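Local coordinates for glycinin (Glycine max, PDB 1OD5), which serves as a hexameric seed storage globulin of soybean, probably supplying sulfur-containing amino acids as a nutrient reserve, at residues Met67-Gln72 with Gly119-Ile124; Pro63-Ile68 with Phe364-Gln369; Ile461-Leu466 with Gln476-Lys481; Ser380-Leu385 with Phe427-Gln432. All coordinates share one frame; numbering follows the deposited sequence.

Contact 1. Residues Met67-Gln72 with Gly119-Ile124; sequences MIIVVQ and GDVLVI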
# COMPACT_ATOMS: atom_id res chain seq x y z
N MET A 67 -0.87 -14.14 -20.75
CA MET A 67 -2.29 -14.27 -20.51
C MET A 67 -2.79 -15.12 -21.65
O MET A 67 -2.59 -14.80 -22.81
CB MET A 67 -2.98 -12.93 -20.54
CG MET A 67 -4.47 -13.05 -20.30
SD MET A 67 -5.16 -11.43 -20.02
CE MET A 67 -4.64 -11.38 -18.36
N ILE A 68 -3.53 -16.16 -21.32
CA ILE A 68 -4.00 -17.12 -22.27
C ILE A 68 -5.49 -17.31 -22.37
O ILE A 68 -6.07 -17.60 -21.33
CB ILE A 68 -3.35 -18.47 -21.92
CG1 ILE A 68 -1.86 -18.32 -21.69
CG2 ILE A 68 -3.66 -19.48 -23.03
CD1 ILE A 68 -1.12 -19.64 -21.45
N ILE A 69 -6.21 -17.15 -23.48
CA ILE A 69 -7.62 -17.46 -23.42
C ILE A 69 -7.79 -18.81 -24.11
O ILE A 69 -7.21 -19.05 -25.16
CB ILE A 69 -8.47 -16.36 -24.11
CG1 ILE A 69 -9.94 -16.80 -23.96
CG2 ILE A 69 -8.08 -16.15 -25.57
CD1 ILE A 69 -11.01 -15.81 -24.38
N VAL A 70 -8.51 -19.77 -23.51
CA VAL A 70 -8.76 -21.08 -24.07
C VAL A 70 -10.01 -20.90 -24.91
O VAL A 70 -11.06 -20.54 -24.39
CB VAL A 70 -9.03 -22.09 -22.94
CG1 VAL A 70 -9.50 -23.39 -23.50
CG2 VAL A 70 -7.76 -22.31 -22.17
N VAL A 71 -9.92 -21.09 -26.24
CA VAL A 71 -11.08 -20.95 -27.11
C VAL A 71 -11.73 -22.31 -27.46
O VAL A 71 -12.82 -22.33 -28.01
CB VAL A 71 -10.68 -20.16 -28.42
CG1 VAL A 71 -9.95 -18.85 -28.07
CG2 VAL A 71 -9.75 -20.99 -29.28
N GLN A 72 -11.13 -23.48 -27.19
CA GLN A 72 -11.77 -24.74 -27.50
C GLN A 72 -11.13 -25.80 -26.62
O GLN A 72 -9.95 -25.74 -26.29
CB GLN A 72 -11.55 -25.10 -28.94
CG GLN A 72 -12.32 -26.29 -29.46
CD GLN A 72 -11.83 -26.76 -30.83
OE1 GLN A 72 -12.04 -26.09 -31.84
NE2 GLN A 72 -11.17 -27.92 -30.91
N GLY A 119 -13.45 -20.47 -22.76
CA GLY A 119 -13.91 -19.25 -22.15
C GLY A 119 -13.00 -18.84 -21.03
O GLY A 119 -13.04 -17.68 -20.65
N ASP A 120 -12.20 -19.72 -20.46
CA ASP A 120 -11.29 -19.36 -19.39
C ASP A 120 -10.02 -18.65 -19.82
O ASP A 120 -9.45 -18.93 -20.86
CB ASP A 120 -10.85 -20.57 -18.63
CG ASP A 120 -11.95 -21.30 -17.86
OD1 ASP A 120 -13.08 -20.82 -17.77
OD2 ASP A 120 -11.64 -22.38 -17.33
N VAL A 121 -9.56 -17.76 -18.98
CA VAL A 121 -8.34 -17.01 -19.18
C VAL A 121 -7.36 -17.55 -18.17
O VAL A 121 -7.76 -17.85 -17.05
CB VAL A 121 -8.56 -15.55 -18.91
CG1 VAL A 121 -7.24 -14.80 -18.94
CG2 VAL A 121 -9.43 -14.98 -20.00
N LEU A 122 -6.07 -17.71 -18.46
CA LEU A 122 -5.13 -18.22 -17.51
C LEU A 122 -3.94 -17.31 -17.53
O LEU A 122 -3.60 -16.75 -18.55
CB LEU A 122 -4.65 -19.61 -17.85
CG LEU A 122 -5.65 -20.73 -17.67
CD1 LEU A 122 -6.20 -21.15 -19.00
CD2 LEU A 122 -4.95 -21.92 -17.04
N VAL A 123 -3.30 -17.11 -16.39
CA VAL A 123 -2.15 -16.25 -16.30
C VAL A 123 -1.03 -17.14 -15.82
O VAL A 123 -1.21 -17.93 -14.90
CB VAL A 123 -2.44 -15.09 -15.30
CG1 VAL A 123 -1.34 -14.05 -15.25
CG2 VAL A 123 -3.71 -14.37 -15.79
N ILE A 124 0.11 -17.08 -16.51
CA ILE A 124 1.28 -17.85 -16.16
C ILE A 124 2.24 -16.81 -15.63
O ILE A 124 2.55 -15.84 -16.33
CB ILE A 124 1.89 -18.53 -17.39
CG1 ILE A 124 0.84 -19.27 -18.21
CG2 ILE A 124 3.01 -19.46 -16.90
CD1 ILE A 124 0.11 -20.45 -17.55
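The flat groups meeting between I68 and L122 are peptide units: I68 N donates to L122 O (2.8 Å) and L122 N to I68 O (2.9 Å), each donor in the plane of the carbonyl it addresses. I68 and L122 form an antiparallel hydrogen-bonded pair in the beta-barrel of the first cupin domain. The same carbonyls also receive CA-H groups, V121 CA lying 3.2 Å from I68 O and M67 CA near L122 O. Further along, V70 exchanges backbone bonds with D120 and G119, G119 taking a positive phi as the chain enters its strand.

On one face of the sheet lie M67, I69, V121 and V123. The M67 chain starts anti to its own amide nitrogen (chi1 179°), which lays CG against V121 CG1 at 3.5 Å; a bend at chi3 (-80°) then turns CE towards V123. This face is covered partly by L361 and F364 of the helix 361-364, from the second cupin half.

The other face carries I68 and L122, and the side chain of I68 lies about 4 Å from a bound carbonate ion. Strands 140-146 and 331-333 extend the sheet on its two sides, and D120 OD2 turns back to N117 N. Beside L122, V70 CG2 rests 3.7 Å from L122 CD1, while I68 CD1 meets I124 CG1 at 3.8 Å.

Contact 2. Residues Pro63-Ile68 with Phe364-Gln369; sequences PYPQMI and FGLSAQ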
# COMPACT_ATOMS: atom_id res chain seq x y z
N PRO A 63 10.52 -15.48 -18.97
CA PRO A 63 10.76 -14.38 -18.03
C PRO A 63 9.75 -13.24 -17.99
O PRO A 63 9.98 -12.19 -17.40
CB PRO A 63 12.16 -13.97 -18.42
CG PRO A 63 12.19 -14.17 -19.92
CD PRO A 63 11.48 -15.51 -20.07
N TYR A 64 8.59 -13.46 -18.60
CA TYR A 64 7.53 -12.46 -18.66
C TYR A 64 6.21 -13.15 -18.41
O TYR A 64 6.14 -14.38 -18.54
CB TYR A 64 7.50 -11.77 -20.05
CG TYR A 64 7.71 -12.72 -21.24
CD1 TYR A 64 8.99 -12.82 -21.82
CD2 TYR A 64 6.67 -13.52 -21.69
CE1 TYR A 64 9.23 -13.73 -22.83
CE2 TYR A 64 6.90 -14.44 -22.71
CZ TYR A 64 8.18 -14.53 -23.25
OH TYR A 64 8.40 -15.51 -24.18
N PRO A 65 5.12 -12.47 -18.08
CA PRO A 65 3.81 -13.08 -17.90
C PRO A 65 3.07 -13.29 -19.18
O PRO A 65 3.27 -12.51 -20.10
CB PRO A 65 3.05 -12.15 -17.00
CG PRO A 65 3.61 -10.81 -17.43
CD PRO A 65 5.09 -11.07 -17.69
N GLN A 66 2.27 -14.35 -19.25
CA GLN A 66 1.48 -14.54 -20.44
C GLN A 66 0.04 -14.78 -20.02
O GLN A 66 -0.23 -15.40 -19.01
CB GLN A 66 2.00 -15.71 -21.31
CG GLN A 66 2.45 -16.97 -20.69
CD GLN A 66 3.21 -17.93 -21.60
OE1 GLN A 66 4.25 -18.45 -21.20
NE2 GLN A 66 2.69 -18.27 -22.78
N MET A 67 -0.87 -14.14 -20.75
CA MET A 67 -2.29 -14.27 -20.51
C MET A 67 -2.79 -15.12 -21.65
O MET A 67 -2.59 -14.80 -22.81
CB MET A 67 -2.98 -12.93 -20.54
CG MET A 67 -4.47 -13.05 -20.30
SD MET A 67 -5.16 -11.43 -20.02
CE MET A 67 -4.64 -11.38 -18.36
N ILE A 68 -3.53 -16.16 -21.32
CA ILE A 68 -4.00 -17.12 -22.27
C ILE A 68 -5.49 -17.31 -22.37
O ILE A 68 -6.07 -17.60 -21.33
CB ILE A 68 -3.35 -18.47 -21.92
CG1 ILE A 68 -1.86 -18.32 -21.69
CG2 ILE A 68 -3.66 -19.48 -23.03
CD1 ILE A 68 -1.12 -19.64 -21.45
N PHE A 364 1.30 -8.40 -12.64
CA PHE A 364 1.71 -8.71 -14.00
C PHE A 364 1.40 -7.69 -15.07
O PHE A 364 1.82 -7.86 -16.21
CB PHE A 364 1.10 -10.05 -14.37
CG PHE A 364 1.44 -11.14 -13.37
CD1 PHE A 364 2.68 -11.14 -12.69
CD2 PHE A 364 0.48 -12.10 -13.09
CE1 PHE A 364 2.94 -12.11 -11.73
CE2 PHE A 364 0.77 -13.06 -12.13
CZ PHE A 364 1.99 -13.07 -11.44
N GLY A 365 0.65 -6.64 -14.76
CA GLY A 365 0.36 -5.62 -15.76
C GLY A 365 -0.60 -5.99 -16.90
O GLY A 365 -0.60 -5.35 -17.95
N LEU A 366 -1.45 -7.00 -16.75
CA LEU A 366 -2.39 -7.38 -17.79
C LEU A 366 -3.84 -7.40 -17.34
O LEU A 366 -4.17 -7.52 -16.18
CB LEU A 366 -2.09 -8.77 -18.32
CG LEU A 366 -1.01 -9.07 -19.37
CD1 LEU A 366 -0.92 -7.92 -20.38
CD2 LEU A 366 0.30 -9.32 -18.68
N SER A 367 -4.75 -7.24 -18.27
CA SER A 367 -6.18 -7.28 -18.01
C SER A 367 -6.81 -7.62 -19.35
O SER A 367 -6.09 -7.64 -20.35
CB SER A 367 -6.71 -5.95 -17.52
OG SER A 367 -6.72 -4.92 -18.46
N ALA A 368 -8.11 -7.90 -19.46
CA ALA A 368 -8.75 -8.27 -20.72
C ALA A 368 -10.22 -8.00 -20.69
O ALA A 368 -10.77 -7.63 -19.66
CB ALA A 368 -8.64 -9.76 -21.02
N GLN A 369 -10.82 -8.09 -21.87
CA GLN A 369 -12.25 -7.94 -22.10
C GLN A 369 -12.61 -9.01 -23.12
O GLN A 369 -11.75 -9.61 -23.80
CB GLN A 369 -12.63 -6.58 -22.68
CG GLN A 369 -12.50 -5.56 -21.61
CD GLN A 369 -13.05 -4.20 -21.96
OE1 GLN A 369 -12.71 -3.66 -23.00
NE2 GLN A 369 -13.89 -3.61 -21.12
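P65 and M67 meet F364, L366 and A368 where the two cupin domains of one chain lie against each other, a bicupin arrangement; here the meeting of the domains is apolar. Along the sequence the partners are almost three hundred residues apart, yet every touching residue is buried.

Most of the contact is carbon on carbon. The P65 ring lies against the end of the helix 361-364: its CB lies 3.9 Å from F364 CB, while its CG reaches L366 CD2 at 3.8 Å. One proline ring thus spans the place where the chain leaves the helix through G365, whose phi is positive. The backbone points L366 CB towards M67; the first torsion, with CG turned back beside the residue's own N (chi1 -82°), decides where the methyls go and lets CD2 lean towards the proline. M67 and L366 run alongside each other, head to tail, with M67 CE 3.6 Å from L366 CB.

Sulfur makes the second kind of contact. M67 places SD against the methyl of A368, at the start of strand 367-373, and CE beyond it turns to L366.

Polar groups are engaged elsewhere. S367 OG bonds to H446 O, and F364 O receives a weak bond from N150 ND2. The loop leading into P65 touches another subunit, P63 packing on N426 of a neighbouring copy. Within the seam, M67 SD sits 4.0 Å from A368 CB and 3.9 Å from S367 O, whereas P65 CG lies 3.7 Å from F364 O.

Contact 3. Residues Ile461-Leu466 with Gln476-Lys481; sequences IPSEVL and QVRQLK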
# COMPACT_ATOMS: atom_id res chain seq x y z
N ILE A 461 -19.91 16.96 -20.83
CA ILE A 461 -19.56 18.29 -21.26
C ILE A 461 -20.75 19.22 -21.32
O ILE A 461 -21.82 18.78 -21.73
CB ILE A 461 -18.88 18.10 -22.63
CG1 ILE A 461 -17.62 17.24 -22.52
CG2 ILE A 461 -18.47 19.43 -23.15
CD1 ILE A 461 -17.02 16.91 -23.90
N PRO A 462 -20.67 20.49 -20.89
CA PRO A 462 -21.76 21.45 -20.99
C PRO A 462 -22.38 21.57 -22.38
O PRO A 462 -21.64 21.55 -23.35
CB PRO A 462 -21.16 22.77 -20.53
CG PRO A 462 -20.03 22.35 -19.62
CD PRO A 462 -19.49 21.07 -20.25
N SER A 463 -23.69 21.63 -22.53
CA SER A 463 -24.36 21.76 -23.81
C SER A 463 -23.74 22.88 -24.63
O SER A 463 -23.52 22.66 -25.82
CB SER A 463 -25.79 22.07 -23.56
OG SER A 463 -26.48 22.18 -24.79
N GLU A 464 -23.40 24.05 -24.08
CA GLU A 464 -22.80 25.10 -24.86
C GLU A 464 -21.37 24.84 -25.33
O GLU A 464 -21.05 25.45 -26.35
CB GLU A 464 -22.79 26.42 -24.09
CG GLU A 464 -23.81 27.34 -24.70
CD GLU A 464 -23.87 28.74 -24.11
OE1 GLU A 464 -24.94 29.07 -23.58
OE2 GLU A 464 -22.90 29.50 -24.19
N VAL A 465 -20.43 24.04 -24.74
CA VAL A 465 -19.12 23.93 -25.39
C VAL A 465 -19.29 22.95 -26.53
O VAL A 465 -18.50 23.00 -27.45
CB VAL A 465 -17.88 23.46 -24.50
CG1 VAL A 465 -18.22 23.81 -23.08
CG2 VAL A 465 -17.43 22.03 -24.79
N LEU A 466 -20.29 22.07 -26.49
CA LEU A 466 -20.58 21.11 -27.53
C LEU A 466 -21.09 21.92 -28.73
O LEU A 466 -20.64 21.73 -29.84
CB LEU A 466 -21.65 20.17 -26.99
CG LEU A 466 -21.36 18.69 -26.81
CD1 LEU A 466 -20.06 18.43 -26.13
CD2 LEU A 466 -22.46 18.12 -25.98
N GLN A 476 -29.97 20.06 -31.17
CA GLN A 476 -29.25 18.90 -31.71
C GLN A 476 -28.32 18.37 -30.62
O GLN A 476 -28.16 17.16 -30.50
CB GLN A 476 -28.42 19.29 -32.96
CG GLN A 476 -29.20 19.57 -34.26
CD GLN A 476 -28.36 20.28 -35.34
OE1 GLN A 476 -28.31 21.51 -35.40
NE2 GLN A 476 -27.67 19.54 -36.20
N VAL A 477 -27.74 19.27 -29.80
CA VAL A 477 -26.86 18.92 -28.69
C VAL A 477 -27.72 18.16 -27.71
O VAL A 477 -27.34 17.09 -27.22
CB VAL A 477 -26.32 20.16 -27.97
CG1 VAL A 477 -25.57 19.74 -26.73
CG2 VAL A 477 -25.37 20.92 -28.89
N ARG A 478 -28.91 18.74 -27.49
CA ARG A 478 -29.89 18.18 -26.59
C ARG A 478 -30.16 16.73 -26.98
O ARG A 478 -30.01 15.86 -26.14
CB ARG A 478 -31.16 19.03 -26.66
CG ARG A 478 -32.28 18.69 -25.67
CD ARG A 478 -32.09 19.35 -24.31
NE ARG A 478 -32.57 20.72 -24.34
CZ ARG A 478 -31.78 21.77 -24.05
NH1 ARG A 478 -32.32 22.99 -24.11
NH2 ARG A 478 -30.48 21.62 -23.71
N GLN A 479 -30.44 16.42 -28.25
CA GLN A 479 -30.70 15.04 -28.67
C GLN A 479 -29.51 14.11 -28.55
O GLN A 479 -29.69 12.92 -28.36
CB GLN A 479 -31.23 15.10 -30.11
CG GLN A 479 -30.38 14.67 -31.31
CD GLN A 479 -30.90 13.38 -31.97
OE1 GLN A 479 -31.49 13.40 -33.06
NE2 GLN A 479 -30.68 12.25 -31.28
N LEU A 480 -28.25 14.57 -28.61
CA LEU A 480 -27.13 13.65 -28.50
C LEU A 480 -26.83 13.21 -27.08
O LEU A 480 -26.42 12.07 -26.85
CB LEU A 480 -25.84 14.26 -29.02
CG LEU A 480 -25.58 14.50 -30.49
CD1 LEU A 480 -24.11 14.85 -30.62
CD2 LEU A 480 -25.80 13.25 -31.32
N LYS A 481 -26.97 14.19 -26.16
CA LYS A 481 -26.74 14.02 -24.73
C LYS A 481 -27.74 13.09 -24.07
O LYS A 481 -27.37 12.14 -23.39
CB LYS A 481 -26.84 15.33 -24.02
CG LYS A 481 -25.58 16.10 -23.83
CD LYS A 481 -26.03 17.39 -23.20
CE LYS A 481 -24.82 18.10 -22.65
NZ LYS A 481 -24.27 17.39 -21.51
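V477 points towards the segment of S463 and L466 and places CG1 between their side chains, in a pair of consecutive helices, 463-470 and 474-482, joined by a short turn. The pair stands about 39 Å from the centre of the chain, in the extended arm that carries subunit contacts in cupin seed globulins.

Of the two V477 methyls, CG1 does the work. Set anti to its backbone N (chi1 173°), it runs between S463 OG, tightly at 3.2 Å, and L466 CD2 at 3.6 Å. The leucine and valine branches run at a slant to one another rather than end to end. S463 OG has a weak bond to Q474 OE1, which R478 NH2 also reaches weakly, so one glutamine oxygen is shared by both hydroxyl and guanidinium.

K481, one turn after V477, runs its chain extended through chi2 and chi3 across the gap between the helices and bends at chi4 (-69°). Its CE passes 4.1 Å from L466 CD2 and 3.7 Å from S463 N, the latter bonded to D108 of a neighbouring subunit. The buried ammonium is gripped by I461 O and F458 O of its own chain and S109 O of the neighbouring subunit, with D108 OD2 there as a long, weak ion pair. The carbonyl oxygens probably stabilise the buried charge. K481 NZ lies 2.8 Å from I461 O, with the donor tilted 25° from the carbonyl plane.

Contact 4. Residues Ser380-Leu385 with Phe427-Gln432; sequences SPHWNL and FVVAEQ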
# COMPACT_ATOMS: atom_id res chain seq x y z
N SER A 380 -19.91 1.34 -30.16
CA SER A 380 -19.66 2.71 -30.57
C SER A 380 -18.30 3.31 -30.28
O SER A 380 -17.59 2.74 -29.45
CB SER A 380 -20.79 3.59 -29.98
OG SER A 380 -20.77 3.71 -28.57
N PRO A 381 -17.84 4.39 -30.92
CA PRO A 381 -16.46 4.88 -30.81
C PRO A 381 -15.91 4.98 -29.40
O PRO A 381 -16.52 5.58 -28.52
CB PRO A 381 -16.52 6.22 -31.52
CG PRO A 381 -17.56 6.02 -32.60
CD PRO A 381 -18.60 5.20 -31.88
N HIS A 382 -14.74 4.40 -29.14
CA HIS A 382 -14.14 4.44 -27.81
C HIS A 382 -12.64 4.39 -27.86
O HIS A 382 -12.11 4.20 -28.94
CB HIS A 382 -14.61 3.25 -26.99
CG HIS A 382 -14.44 1.90 -27.66
ND1 HIS A 382 -15.19 1.36 -28.61
CD2 HIS A 382 -13.49 0.99 -27.30
CE1 HIS A 382 -14.74 0.15 -28.82
NE2 HIS A 382 -13.71 -0.07 -28.03
N TRP A 383 -11.93 4.59 -26.73
CA TRP A 383 -10.48 4.50 -26.67
C TRP A 383 -10.06 4.05 -25.28
O TRP A 383 -10.83 4.22 -24.33
CB TRP A 383 -9.80 5.85 -26.91
CG TRP A 383 -9.97 6.94 -25.84
CD1 TRP A 383 -9.01 7.16 -24.89
CD2 TRP A 383 -11.00 7.84 -25.77
NE1 TRP A 383 -9.43 8.20 -24.22
CE2 TRP A 383 -10.59 8.63 -24.70
CE3 TRP A 383 -12.19 8.11 -26.43
CZ2 TRP A 383 -11.36 9.71 -24.28
CZ3 TRP A 383 -12.97 9.19 -26.01
CH2 TRP A 383 -12.55 9.98 -24.95
N ASN A 384 -8.86 3.49 -25.14
CA ASN A 384 -8.30 3.07 -23.86
C ASN A 384 -7.38 4.19 -23.41
O ASN A 384 -6.47 4.64 -24.11
CB ASN A 384 -7.45 1.85 -23.96
CG ASN A 384 -8.33 0.74 -24.41
OD1 ASN A 384 -8.24 0.25 -25.52
ND2 ASN A 384 -9.27 0.36 -23.55
N LEU A 385 -7.63 4.63 -22.20
CA LEU A 385 -6.87 5.72 -21.62
C LEU A 385 -5.45 5.46 -21.22
O LEU A 385 -4.54 6.28 -21.39
CB LEU A 385 -7.63 6.26 -20.37
CG LEU A 385 -8.84 7.18 -20.51
CD1 LEU A 385 -10.06 6.45 -21.03
CD2 LEU A 385 -9.17 7.71 -19.14
N PHE A 427 -6.03 5.58 -29.30
CA PHE A 427 -6.58 5.59 -30.64
C PHE A 427 -8.03 5.18 -30.49
O PHE A 427 -8.33 4.27 -29.73
CB PHE A 427 -5.89 4.57 -31.56
CG PHE A 427 -4.51 4.94 -32.14
CD1 PHE A 427 -4.18 4.52 -33.44
CD2 PHE A 427 -3.56 5.64 -31.38
CE1 PHE A 427 -2.92 4.79 -33.97
CE2 PHE A 427 -2.30 5.90 -31.91
CZ PHE A 427 -1.98 5.47 -33.20
N VAL A 428 -8.92 5.86 -31.20
CA VAL A 428 -10.35 5.62 -31.16
C VAL A 428 -10.79 4.47 -32.05
O VAL A 428 -10.64 4.56 -33.26
CB VAL A 428 -10.99 6.96 -31.55
CG1 VAL A 428 -12.49 6.93 -31.46
CG2 VAL A 428 -10.56 7.99 -30.56
N VAL A 429 -11.34 3.38 -31.49
CA VAL A 429 -11.83 2.20 -32.19
C VAL A 429 -13.33 2.14 -32.20
O VAL A 429 -13.98 2.68 -31.32
CB VAL A 429 -11.60 0.84 -31.59
CG1 VAL A 429 -11.02 -0.04 -32.67
CG2 VAL A 429 -10.85 0.94 -30.29
N ALA A 430 -13.91 1.42 -33.15
CA ALA A 430 -15.36 1.22 -33.21
C ALA A 430 -15.53 -0.10 -33.94
O ALA A 430 -14.74 -0.39 -34.85
CB ALA A 430 -16.08 2.28 -33.99
N GLU A 431 -16.43 -0.99 -33.48
CA GLU A 431 -16.65 -2.28 -34.11
C GLU A 431 -18.11 -2.46 -34.48
O GLU A 431 -19.00 -1.89 -33.85
CB GLU A 431 -16.28 -3.44 -33.20
CG GLU A 431 -14.85 -3.71 -32.80
CD GLU A 431 -14.24 -2.85 -31.68
OE1 GLU A 431 -13.14 -3.16 -31.24
OE2 GLU A 431 -14.86 -1.89 -31.22
N GLN A 432 -18.43 -3.20 -35.54
CA GLN A 432 -19.81 -3.44 -35.93
C GLN A 432 -19.91 -4.90 -36.25
O GLN A 432 -19.04 -5.41 -36.93
CB GLN A 432 -20.23 -2.66 -37.15
CG GLN A 432 -21.70 -2.91 -37.40
CD GLN A 432 -22.40 -1.88 -38.26
OE1 GLN A 432 -21.82 -1.18 -39.11
NE2 GLN A 432 -23.71 -1.84 -37.98
O HOH W 1 -7.24 2.94 -27.67
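H382 and E431, both of the magnesium site, meet with E431 OE2 at the edge of the imidazole, 3.2 Å from H382 CE1. Ring and carboxylate planes are only 17° apart, a nearly coplanar presentation of two groups that converge on one ion. Over one face of the ring lies V429 CG2, a CH-pi contact 4.1 Å from the ring centroid.

The imidazole is held from behind. H382 ND1 donates to S380 O (2.9 Å, 164° at the hydrogen), and the oxygen lies close to the ring plane, which sets the rotation of the imidazole; this is consistent with NE2 being left to face the metal. Y379 adds a ring stack on H382. E431, for its part, bends at chi2 (79°) to bring the carboxylate back towards the ring.

Behind them is the backbone. H382 N gives to V429 O at 2.9 Å and V429 N to H382 O at 2.8 Å, an antiparallel hydrogen-bonded pair. P381 CB packs at 4.1 Å from V428 CG1, and W383 CB lies 3.6 Å from F427 O.

Further out, W383 leaves the strand pair for another subunit, where NE1 bonds to G127 O and the indole stacks on Y61 of that neighbour. The chain turns a corner at P381. Strand 428-434 lies between strands 378-384 and 396-403 of the second cupin barrel, while strand 451-453 borders 378-384 and helix 454-460 packs on P381 and W383.

The four contacts trace the bicupin subunit from its first domain to its outer arm. Contacts 1 and 2 share M67 and I68 of strand 66-72, their centres about 10 Å apart: one builds the first barrel's sheet, the other joins that sheet to the second cupin domain. Contact 4 lies in that second barrel, its centre about 21 Å from that of contact 2, and strand 378-384 follows strand 367-373 in the chain. Contact 3 has its centre about 21 Å from that of contact 4. Along the chain, contacts 1 and 2 start from one stretch, followed by contact 4 and then contact 3, the last two both facing the same neighbouring subunit of the hexamer.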